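Local coordinates for protein pseudoalteromonas arctica PAMC 21717 (Pseudoalteromonas arctica, PDB 5YL7) that hydrolyses proteins as a cold-active, calcium-binding serine protease of the subtilase family, probably through a Ser-His-Asp triad, at residues A[20-25]-A[330-335]; A[42-47]-A[76-81]; A[205-210]-A[237-242]. All coordinates share one frame; numbering follows the deposited sequence.

Contact 1: A[20-25]-A[330-335]; sequences GLNLPT and DAAAAV
L21 and A331 meet through their backbones: A331 N donates to L21 O over 2.9 Å at an N-H...O angle of 163°, which gives the first turn of helix 331-338 an acceptor from the N-terminal part of the chain. One residue further along, A332 N faces N22 O at 3.4 Å, a weak bond judging by its bent geometry. The N-cap of the same helix is D330, and its OD1 is the acceptor that two firm donors share. From the helix itself A333 N comes to D330 OD1 at 3.1 Å, the capping bond; from the other segment N22 ND2 comes to D330 OD1 at 2.8 Å. The two donors approach from opposite faces of the carboxylate plane, so this one oxygen is gripped from both sides. With CG anti to the backbone N in both residues (chi1 -158° in N22, 175° in D330), the two side chains leave their backbones side by side and point the same way. D330 OD1 lies nearly in the amide plane of N22. A negative cap at this helix end would probably be stabilised by the partial positive charge of the first-turn N-H groups. Two apolar approaches add to this: L23 CD2 rests on A331 CB at 3.6 Å, and T25 CG2 lies 3.8 Å from A332 CB. In the subtilase fold this joins the N-terminal segment to the start of the last helix. Helix 280-297 packs against the pair, its V290 touching both L21 and A331, while L23 also packs on Y14 of helix 12-15.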
# COMPACT_ATOMS: atom_id res chain seq x y z
N GLY A 20 2.83 9.74 13.75
CA GLY A 20 3.56 9.78 12.51
C GLY A 20 4.68 8.80 12.40
O GLY A 20 5.09 8.11 13.32
N LEU A 21 5.20 8.71 11.15
CA LEU A 21 6.18 7.73 10.74
C LEU A 21 7.64 8.11 10.98
O LEU A 21 8.55 7.36 10.64
CB LEU A 21 5.98 7.36 9.27
CG LEU A 21 6.28 5.95 8.85
CD1 LEU A 21 5.30 4.93 9.38
CD2 LEU A 21 6.40 5.89 7.34
N ASN A 22 7.89 9.33 11.49
CA ASN A 22 9.24 9.83 11.78
C ASN A 22 10.09 9.85 10.52
O ASN A 22 11.24 9.43 10.55
CB ASN A 22 9.90 9.01 12.91
CG ASN A 22 11.00 9.75 13.61
OD1 ASN A 22 10.99 11.00 13.65
ND2 ASN A 22 11.95 9.00 14.14
N LEU A 23 9.50 10.41 9.45
CA LEU A 23 10.17 10.46 8.13
C LEU A 23 11.23 11.56 7.97
O LEU A 23 12.24 11.27 7.31
CB LEU A 23 9.15 10.53 7.06
CG LEU A 23 8.56 9.15 6.72
CD1 LEU A 23 7.22 9.30 6.00
CD2 LEU A 23 9.56 8.32 5.88
N PRO A 24 11.04 12.79 8.48
CA PRO A 24 12.05 13.80 8.11
C PRO A 24 13.47 13.41 8.41
O PRO A 24 14.37 13.63 7.50
CB PRO A 24 11.56 15.01 8.93
CG PRO A 24 10.05 14.89 8.91
CD PRO A 24 9.86 13.38 9.12
N THR A 25 13.78 12.83 9.52
CA THR A 25 15.08 12.39 9.81
C THR A 25 15.55 11.25 8.93
O THR A 25 16.70 11.12 8.49
CB THR A 25 15.24 11.99 11.34
OG1 THR A 25 15.06 13.24 12.02
CG2 THR A 25 16.63 11.35 11.58
N ASP A 330 9.12 3.17 12.70
CA ASP A 330 9.90 4.40 12.87
C ASP A 330 10.88 4.45 11.75
O ASP A 330 11.84 3.72 11.72
CB ASP A 330 10.57 4.36 14.26
CG ASP A 330 11.48 5.50 14.53
OD1 ASP A 330 11.91 6.22 13.60
OD2 ASP A 330 11.85 5.71 15.74
N ALA A 331 10.55 5.30 10.77
CA ALA A 331 11.37 5.30 9.53
C ALA A 331 12.82 5.61 9.84
O ALA A 331 13.72 5.03 9.24
CB ALA A 331 10.84 6.29 8.56
N ALA A 332 13.05 6.60 10.67
CA ALA A 332 14.46 7.00 10.98
C ALA A 332 15.25 5.89 11.61
O ALA A 332 16.40 5.58 11.20
CB ALA A 332 14.48 8.22 11.84
N ALA A 333 14.61 5.19 12.58
CA ALA A 333 15.30 4.10 13.24
C ALA A 333 15.55 2.91 12.33
O ALA A 333 16.55 2.23 12.38
CB ALA A 333 14.55 3.67 14.50
N ALA A 334 14.58 2.61 11.44
CA ALA A 334 14.73 1.58 10.48
C ALA A 334 15.89 1.84 9.50
O ALA A 334 16.64 0.95 9.23
CB ALA A 334 13.39 1.36 9.71
N VAL A 335 15.93 3.09 8.99
CA VAL A 335 17.05 3.42 8.08
C VAL A 335 18.38 3.34 8.81
O VAL A 335 19.33 2.80 8.21
CB VAL A 335 16.76 4.75 7.44
CG1 VAL A 335 17.99 5.41 6.83
CG2 VAL A 335 15.59 4.68 6.47

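Contact 2: A[42-47]-A[76-81]; sequences TGYRPH and DARDPG. With CA (calcium ion), chain E.
Y44 and R78 form a single beta bridge between two loops of the subtilase fold, the one following strand 36-41 and the one that passes the calcium site of D76. Its two backbone bonds are Y44 N to A77 O and D79 N to Y44 O, the latter the shorter at 2.8 Å. G43 lies so close to this second loop that a CB on it would clash with A77 O and D79 N. CG of Y44 stands between the backbone N and the carbonyl carbon (chi1 74°), and the ring meets R78: R78 CG sits over its face, a CH-pi contact 4.0 Å from the centroid. The R78 chain runs extended to NE; P46 CG covers one face of the guanidinium, offset toward the rim, and Y44 OH lies at its edge as a weak acceptor; water 2 also joins Y44 OH to R78 NH2. R45 instead bends at chi2 and chi3 (-49° and -51°), and R45 NH2 reaches D79 O at 2.9 Å. The two arginines cross at about a right angle, with R45 NH1 4.1 Å from R78 NH1, a like-charge approach. T42 touches the residues of what is probably the Ser-His-Asp triad; T42 OG1 donates to D79 OD2 at 2.9 Å, from above the carboxylate plane, while the other oxygen, D79 OD1, closes an Asx turn by accepting from G81 N at 2.9 Å.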
# COMPACT_ATOMS: atom_id res chain seq x y z
N THR A 42 -6.21 -1.25 -7.38
CA THR A 42 -7.23 -0.98 -8.39
C THR A 42 -6.67 -0.39 -9.69
O THR A 42 -7.45 -0.11 -10.60
CB THR A 42 -8.35 -0.06 -7.82
OG1 THR A 42 -7.75 1.26 -7.59
CG2 THR A 42 -8.93 -0.56 -6.55
N GLY A 43 -5.36 -0.20 -9.75
CA GLY A 43 -4.75 0.58 -10.78
C GLY A 43 -4.46 1.97 -10.39
O GLY A 43 -4.54 2.31 -9.20
N TYR A 44 -4.13 2.84 -11.33
CA TYR A 44 -3.77 4.24 -11.03
C TYR A 44 -4.36 5.20 -12.06
O TYR A 44 -4.67 4.76 -13.18
CB TYR A 44 -2.27 4.41 -10.95
CG TYR A 44 -1.58 4.39 -12.27
CD1 TYR A 44 -1.45 3.26 -13.07
CD2 TYR A 44 -1.09 5.56 -12.87
CE1 TYR A 44 -0.92 3.30 -14.29
CE2 TYR A 44 -0.55 5.58 -14.11
CZ TYR A 44 -0.46 4.47 -14.82
OH TYR A 44 0.08 4.45 -16.08
N ARG A 45 -4.47 6.47 -11.66
CA ARG A 45 -4.58 7.53 -12.66
C ARG A 45 -3.30 8.27 -12.71
O ARG A 45 -2.55 8.37 -11.69
CB ARG A 45 -5.73 8.47 -12.33
CG ARG A 45 -7.10 7.86 -12.32
CD ARG A 45 -7.45 7.04 -13.50
NE ARG A 45 -7.20 7.73 -14.77
CZ ARG A 45 -7.27 7.11 -15.96
NH1 ARG A 45 -6.89 7.77 -17.04
NH2 ARG A 45 -7.66 5.88 -16.03
N PRO A 46 -2.91 8.83 -13.86
CA PRO A 46 -1.62 9.52 -14.03
C PRO A 46 -1.62 10.93 -13.44
O PRO A 46 -1.35 11.95 -14.11
CB PRO A 46 -1.45 9.52 -15.57
CG PRO A 46 -2.84 9.74 -16.01
CD PRO A 46 -3.67 8.81 -15.15
N HIS A 47 -1.87 10.98 -12.16
CA HIS A 47 -1.98 12.25 -11.41
C HIS A 47 -0.70 13.03 -11.63
O HIS A 47 0.42 12.48 -11.57
CB HIS A 47 -2.22 11.88 -9.92
CG HIS A 47 -2.57 13.05 -9.05
ND1 HIS A 47 -1.73 14.12 -8.83
CD2 HIS A 47 -3.65 13.18 -8.26
CE1 HIS A 47 -2.34 14.90 -7.93
NE2 HIS A 47 -3.50 14.34 -7.57
N ASP A 76 -2.11 -2.24 -19.67
CA ASP A 76 -2.41 -0.88 -19.13
C ASP A 76 -3.08 -1.06 -17.78
O ASP A 76 -4.23 -1.43 -17.66
CB ASP A 76 -3.30 -0.18 -20.13
CG ASP A 76 -3.57 1.20 -19.76
OD1 ASP A 76 -3.22 1.67 -18.66
OD2 ASP A 76 -4.07 2.01 -20.61
N ALA A 77 -2.34 -0.71 -16.73
CA ALA A 77 -2.79 -0.84 -15.34
C ALA A 77 -3.50 0.36 -14.86
O ALA A 77 -3.72 0.56 -13.65
CB ALA A 77 -1.58 -1.17 -14.45
N ARG A 78 -3.89 1.33 -15.73
CA ARG A 78 -4.71 2.41 -15.28
C ARG A 78 -6.04 1.97 -14.75
O ARG A 78 -6.60 0.96 -15.17
CB ARG A 78 -4.85 3.48 -16.37
CG ARG A 78 -3.60 4.26 -16.57
CD ARG A 78 -3.67 5.28 -17.68
NE ARG A 78 -2.41 5.95 -17.87
CZ ARG A 78 -2.24 7.14 -18.52
NH1 ARG A 78 -3.26 7.79 -18.97
NH2 ARG A 78 -1.02 7.61 -18.62
N ASP A 79 -6.58 2.74 -13.79
CA ASP A 79 -7.84 2.44 -13.17
C ASP A 79 -8.95 3.08 -13.96
O ASP A 79 -9.02 4.33 -13.99
CB ASP A 79 -7.82 2.99 -11.74
CG ASP A 79 -8.96 2.60 -10.89
OD1 ASP A 79 -9.97 2.04 -11.40
OD2 ASP A 79 -8.92 2.92 -9.66
N PRO A 80 -9.87 2.31 -14.56
CA PRO A 80 -11.02 2.92 -15.28
C PRO A 80 -12.07 3.42 -14.37
O PRO A 80 -13.04 4.05 -14.86
CB PRO A 80 -11.49 1.78 -16.13
CG PRO A 80 -11.24 0.52 -15.28
CD PRO A 80 -9.93 0.86 -14.58
N GLY A 81 -12.01 3.11 -13.10
CA GLY A 81 -12.99 3.35 -12.11
C GLY A 81 -13.75 2.10 -11.70
O GLY A 81 -14.23 1.38 -12.56
CA CA E . -6.33 -2.38 -18.40
O HOH W 1 -6.73 4.21 -8.73
O HOH W 2 1.17 6.66 -16.84
O HOH W 3 -7.15 -0.38 -17.48
O HOH W 4 -6.81 -1.27 -20.42

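Contact 3: A[205-210]-A[237-242]; sequences DNSANY and GSNIDV. With CA (calcium ion), chain F.
S207 and N239 meet where a short 3-10 segment, 207-208, faces the type I beta turn from G237 to I240, the turn being closed by I240 N to G237 O and S207 and G237 standing 5.3 Å apart at their CA atoms. In the subtilase fold the pair joins the loops that lead from strands 195-199 and 219-224. The N239 amide makes both direct hydrogen bonds of the contact. S207 OG donates to N239 OD1 at 2.7 Å, and N239 ND2 returns a bond to S207 O at 3.2 Å, with that oxygen near the amide plane. Both side chains have their gamma atom between the backbone N and the carbonyl carbon (chi1 61° for S207, 71° for N239), which places S207 OG and N239 CG at the interface. N239 OD1 has a second donor in N220 ND2, and the two together would fix the flip of the amide. An alanine in place of N239 would probably leave S207 OG, S207 O and N220 ND2 without these mates and open a gap between the 3-10 segment and the turn. I240 CD1 packs on S207 CB at 3.7 Å. N206 OD1 closes an Asx turn with A208 N, and water 5 links it to S238 N. Next along the chain, D241 binds calcium through both carboxylate oxygens, and water 6, a ligand of the same ion, donates to N239 O at 2.7 Å.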
# COMPACT_ATOMS: atom_id res chain seq x y z
N ASP A 205 -11.35 -6.97 14.26
CA ASP A 205 -11.47 -8.37 14.60
C ASP A 205 -10.07 -8.98 14.57
O ASP A 205 -9.06 -8.39 14.21
CB ASP A 205 -12.42 -9.05 13.60
CG ASP A 205 -12.93 -10.50 14.00
OD1 ASP A 205 -12.81 -10.85 15.12
OD2 ASP A 205 -13.41 -11.05 13.02
N ASN A 206 -10.01 -10.26 14.93
CA ASN A 206 -8.74 -11.04 14.96
C ASN A 206 -8.19 -11.25 13.57
O ASN A 206 -8.76 -11.84 12.64
CB ASN A 206 -9.05 -12.40 15.60
CG ASN A 206 -7.88 -13.32 15.77
OD1 ASN A 206 -6.77 -13.02 15.35
ND2 ASN A 206 -8.16 -14.51 16.38
N SER A 207 -6.99 -10.73 13.35
CA SER A 207 -6.28 -10.76 12.10
C SER A 207 -5.89 -12.14 11.64
O SER A 207 -5.64 -12.31 10.48
CB SER A 207 -5.05 -9.86 12.22
OG SER A 207 -4.19 -10.31 13.22
N ALA A 208 -6.00 -13.14 12.53
CA ALA A 208 -5.81 -14.55 12.12
C ALA A 208 -6.75 -14.94 11.06
O ALA A 208 -6.48 -15.85 10.25
CB ALA A 208 -6.02 -15.47 13.31
N ASN A 209 -7.92 -14.30 10.93
CA ASN A 209 -8.94 -14.75 10.06
C ASN A 209 -9.24 -13.93 8.85
O ASN A 209 -10.27 -14.02 8.20
CB ASN A 209 -10.21 -14.90 10.91
CG ASN A 209 -9.99 -15.96 12.01
OD1 ASN A 209 -9.32 -17.02 11.75
ND2 ASN A 209 -10.45 -15.66 13.17
N TYR A 210 -8.22 -13.18 8.42
CA TYR A 210 -8.28 -12.26 7.32
C TYR A 210 -7.02 -12.43 6.42
O TYR A 210 -5.91 -12.40 6.95
CB TYR A 210 -8.47 -10.81 7.76
CG TYR A 210 -9.78 -10.63 8.48
CD1 TYR A 210 -10.97 -10.46 7.76
CD2 TYR A 210 -9.90 -10.85 9.81
CE1 TYR A 210 -12.17 -10.41 8.46
CE2 TYR A 210 -11.12 -10.82 10.52
CZ TYR A 210 -12.21 -10.56 9.75
OH TYR A 210 -13.47 -10.45 10.41
N GLY A 237 -4.07 -8.81 16.42
CA GLY A 237 -3.81 -10.24 16.76
C GLY A 237 -2.38 -10.57 16.67
O GLY A 237 -1.51 -9.71 16.36
N SER A 238 -2.08 -11.85 16.91
CA SER A 238 -0.72 -12.28 16.97
C SER A 238 0.07 -12.18 15.67
O SER A 238 1.27 -11.95 15.73
CB SER A 238 -0.67 -13.78 17.44
OG SER A 238 -1.40 -13.96 18.63
N ASN A 239 -0.60 -12.26 14.54
CA ASN A 239 0.09 -12.19 13.30
C ASN A 239 0.32 -10.76 12.81
O ASN A 239 0.97 -10.56 11.78
CB ASN A 239 -0.56 -13.02 12.20
CG ASN A 239 -1.84 -12.49 11.70
OD1 ASN A 239 -2.12 -11.26 11.83
ND2 ASN A 239 -2.67 -13.26 11.04
N ILE A 240 -0.04 -9.75 13.57
CA ILE A 240 0.35 -8.34 13.20
C ILE A 240 1.82 -8.26 13.51
O ILE A 240 2.30 -8.62 14.62
CB ILE A 240 -0.40 -7.32 14.04
CG1 ILE A 240 -1.95 -7.42 13.80
CG2 ILE A 240 0.09 -5.92 13.68
CD1 ILE A 240 -2.46 -7.17 12.48
N ASP A 241 2.58 -7.74 12.53
CA ASP A 241 4.00 -7.53 12.74
C ASP A 241 4.31 -6.19 13.28
O ASP A 241 5.15 -6.00 14.22
CB ASP A 241 4.72 -7.73 11.41
CG ASP A 241 4.61 -9.16 10.94
OD1 ASP A 241 5.06 -10.08 11.72
OD2 ASP A 241 4.11 -9.47 9.83
N VAL A 242 3.71 -5.13 12.71
CA VAL A 242 3.93 -3.71 13.05
C VAL A 242 2.65 -2.94 12.82
O VAL A 242 1.73 -3.44 12.17
CB VAL A 242 5.05 -3.08 12.19
CG1 VAL A 242 6.39 -3.80 12.37
CG2 VAL A 242 4.67 -3.05 10.72
CA CA F . 4.99 -11.69 9.47
O HOH W 5 -4.54 -13.60 16.84
O HOH W 6 2.77 -12.08 10.42
O HOH W 7 3.86 -12.11 12.07
O HOH W 8 5.78 -13.17 11.17
O HOH W 9 3.74 -13.54 8.27
O HOH W 10 6.58 -13.15 8.17

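How the contacts relate
From the N terminus, the chain opens contact 1 at 20-25 and closes it only at 330-335, so that loop spans nearly the whole fold and joins the entry segment to the last helix. Contacts 2 and 3 both fall within it, one after the other: contact 2, between 42-47 and 76-81, closes a short loop that holds strand 58-59; contact 3, between 205-210 and 237-242, closes another that holds strand 219-224. None of the three cross. Contacts 2 and 3 lie on opposite sides of the chain's centre, their own centres 30 Å apart, and each includes a calcium ligand. Contact 1 passes nearest to contact 3, about 7 Å between nearest atoms, without touching.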